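Local coordinates for protein putative N-acetylneuraminate lyase ([Ruminococcus] gnavus ATCC 29149, PDB 6RB7) that belongs to the dihydrodipicolinate synthetase family of (beta/alpha)8-barrel enzymes and assembles as four copies of the chain, at residues Q227-R232 with K268-C273. Sequence-based numbering, arbitrary orientation.
Sequences QFMSGR and KIQYAC
Q270 reaches across to M229, a worked example of a glutamine side chain serving the opening turn of a neighbouring helix. Along 268-273, I269 faces other helices, touching F335 of helix 317-335 and K253 of helix 248-259. Q270 follows, with its CA 7.1 Å from that of M229. Its CG lies anti to the backbone N, and a bend at chi2 (79°) turns the amide toward the other segment. The backbone N of M229 gives a hydrogen bond of 2.9 Å to Q270 OE1, with 156° at the hydrogen. The N-H comes in almost head-on to the carbonyl, the C=O...N angle being 161°. A first-turn N-H lacks the usual carbonyl partner from a preceding helical turn; OE1 serves instead, while D225 O, four residues before M229, accepts from NE2 of the same amide. Within the (beta/alpha)8 barrel, helix 228-234 follows strand 219-222, whereas helix 263-281 lies beyond the last strand, 238-241; the contact thus ties the barrel to its C-terminal helices. OE1 also has carbon neighbours, F228 CB and M229 CG, each 3.4 Å from it. The thioether of M229 crosses the aliphatic part of Q270 at a slant, SD 3.7 Å from Q270 CB. NE2 is also hydrogen-bonded to N274 OD1, and its two bonds fix the flip of the amide and may polarise its carbonyl. Next in sequence, Y271 turns to a second subunit, its OH hydrogen-bonded to I234 O and its backbone O to Q212 NE2, both of that subunit.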
loop_
_atom_site.group_PDB
_atom_site.type_symbol
_atom_site.label_atom_id
_atom_site.label_comp_id
_atom_site.label_asym_id
_atom_site.label_seq_id
_atom_site.Cartn_x
_atom_site.Cartn_y
_atom_site.Cartn_z
ATOM N N GLN A 227 13.059 -10.119 -14.010
ATOM C CA GLN A 227 13.640 -8.836 -14.508
ATOM C C GLN A 227 15.177 -8.947 -14.671
ATOM O O GLN A 227 15.834 -7.915 -14.824
ATOM C CB GLN A 227 13.264 -7.724 -13.535
ATOM C CG GLN A 227 11.769 -7.566 -13.359
ATOM C CD GLN A 227 11.338 -6.377 -12.510
ATOM O OE1 GLN A 227 10.212 -5.906 -12.704
ATOM N NE2 GLN A 227 12.195 -5.870 -11.588
ATOM N N PHE A 228 15.728 -10.158 -14.651
ATOM C CA PHE A 228 17.188 -10.415 -14.682
ATOM C C PHE A 228 17.896 -9.491 -15.683
ATOM O O PHE A 228 18.810 -8.732 -15.272
ATOM C CB PHE A 228 17.418 -11.895 -14.976
ATOM C CG PHE A 228 18.837 -12.376 -14.930
ATOM C CD1 PHE A 228 19.740 -12.043 -15.922
ATOM C CD2 PHE A 228 19.277 -13.200 -13.892
ATOM C CE1 PHE A 228 21.044 -12.531 -15.890
ATOM C CE2 PHE A 228 20.553 -13.716 -13.897
ATOM C CZ PHE A 228 21.453 -13.352 -14.864
ATOM N N MET A 229 17.475 -9.503 -16.944
ATOM C CA MET A 229 18.243 -8.786 -17.977
ATOM C C MET A 229 18.162 -7.279 -17.754
ATOM O O MET A 229 19.161 -6.563 -18.027
ATOM C CB MET A 229 17.802 -9.157 -19.387
ATOM C CG MET A 229 16.441 -8.733 -19.743
ATOM S SD MET A 229 16.011 -9.378 -21.410
ATOM C CE MET A 229 17.141 -8.487 -22.456
ATOM N N SER A 230 17.035 -6.795 -17.243
ATOM C CA SER A 230 16.781 -5.363 -17.030
ATOM C C SER A 230 17.601 -4.871 -15.843
ATOM O O SER A 230 18.111 -3.725 -15.909
ATOM C CB SER A 230 15.311 -5.135 -16.815
ATOM O OG SER A 230 14.584 -5.336 -18.011
ATOM N N GLY A 231 17.657 -5.620 -14.749
ATOM C CA GLY A 231 18.474 -5.217 -13.590
ATOM C C GLY A 231 19.945 -5.263 -13.932
ATOM O O GLY A 231 20.691 -4.374 -13.481
ATOM N N ARG A 232 20.368 -6.274 -14.667
ATOM C CA ARG A 232 21.780 -6.402 -15.112
ATOM C C ARG A 232 22.197 -5.182 -15.934
ATOM O O ARG A 232 23.200 -4.536 -15.567
ATOM C CB ARG A 232 21.944 -7.714 -15.862
ATOM C CG ARG A 232 21.982 -8.930 -14.947
ATOM C CD ARG A 232 23.292 -9.144 -14.157
ATOM N NE ARG A 232 24.278 -9.569 -15.152
ATOM C CZ ARG A 232 25.177 -8.802 -15.722
ATOM N NH1 ARG A 232 25.379 -7.552 -15.382
ATOM N NH2 ARG A 232 25.962 -9.323 -16.656
ATOM N N LYS A 268 14.912 -13.536 -25.769
ATOM C CA LYS A 268 14.317 -14.876 -25.994
ATOM C C LYS A 268 14.440 -15.737 -24.739
ATOM O O LYS A 268 13.448 -16.425 -24.358
ATOM C CB LYS A 268 14.923 -15.559 -27.218
ATOM C CG LYS A 268 14.509 -14.895 -28.531
ATOM C CD LYS A 268 15.023 -15.635 -29.745
ATOM C CE LYS A 268 14.401 -15.120 -31.028
ATOM N NZ LYS A 268 14.981 -13.810 -31.403
ATOM N N ILE A 269 15.629 -15.736 -24.131
ATOM C CA ILE A 269 15.866 -16.585 -22.950
ATOM C C ILE A 269 15.045 -16.063 -21.766
ATOM O O ILE A 269 14.421 -16.840 -21.062
ATOM C CB ILE A 269 17.359 -16.709 -22.650
ATOM C CG1 ILE A 269 18.087 -17.366 -23.835
ATOM C CG2 ILE A 269 17.534 -17.520 -21.374
ATOM C CD1 ILE A 269 19.573 -17.266 -23.747
ATOM N N GLN A 270 15.095 -14.743 -21.539
ATOM C CA GLN A 270 14.325 -14.130 -20.432
ATOM C C GLN A 270 12.847 -14.507 -20.566
ATOM O O GLN A 270 12.183 -14.868 -19.538
ATOM C CB GLN A 270 14.513 -12.626 -20.414
ATOM C CG GLN A 270 13.770 -11.947 -19.259
ATOM C CD GLN A 270 14.537 -12.097 -17.980
ATOM O OE1 GLN A 270 15.603 -11.465 -17.831
ATOM N NE2 GLN A 270 14.016 -12.904 -17.032
ATOM N N TYR A 271 12.299 -14.424 -21.775
ATOM C CA TYR A 271 10.860 -14.711 -21.960
ATOM C C TYR A 271 10.572 -16.188 -21.677
ATOM O O TYR A 271 9.553 -16.507 -21.093
ATOM C CB TYR A 271 10.376 -14.276 -23.344
ATOM C CG TYR A 271 10.024 -12.823 -23.456
ATOM C CD1 TYR A 271 10.872 -11.819 -22.989
ATOM C CD2 TYR A 271 8.871 -12.413 -24.086
ATOM C CE1 TYR A 271 10.568 -10.483 -23.120
ATOM C CE2 TYR A 271 8.535 -11.074 -24.211
ATOM C CZ TYR A 271 9.382 -10.104 -23.721
ATOM O OH TYR A 271 9.045 -8.788 -23.889
ATOM N N ALA A 272 11.473 -17.078 -22.078
ATOM C CA ALA A 272 11.299 -18.521 -21.816
ATOM C C ALA A 272 11.391 -18.790 -20.314
ATOM O O ALA A 272 10.550 -19.555 -19.815
ATOM C CB ALA A 272 12.344 -19.303 -22.556
ATOM N N CYS A 273 12.364 -18.188 -19.640
ATOM C CA CYS A 273 12.491 -18.329 -18.173
ATOM C C CYS A 273 11.209 -17.840 -17.520
ATOM O O CYS A 273 10.686 -18.504 -16.609
ATOM C CB CYS A 273 13.681 -17.578 -17.593
ATOM S SG CYS A 273 15.250 -18.349 -18.084
#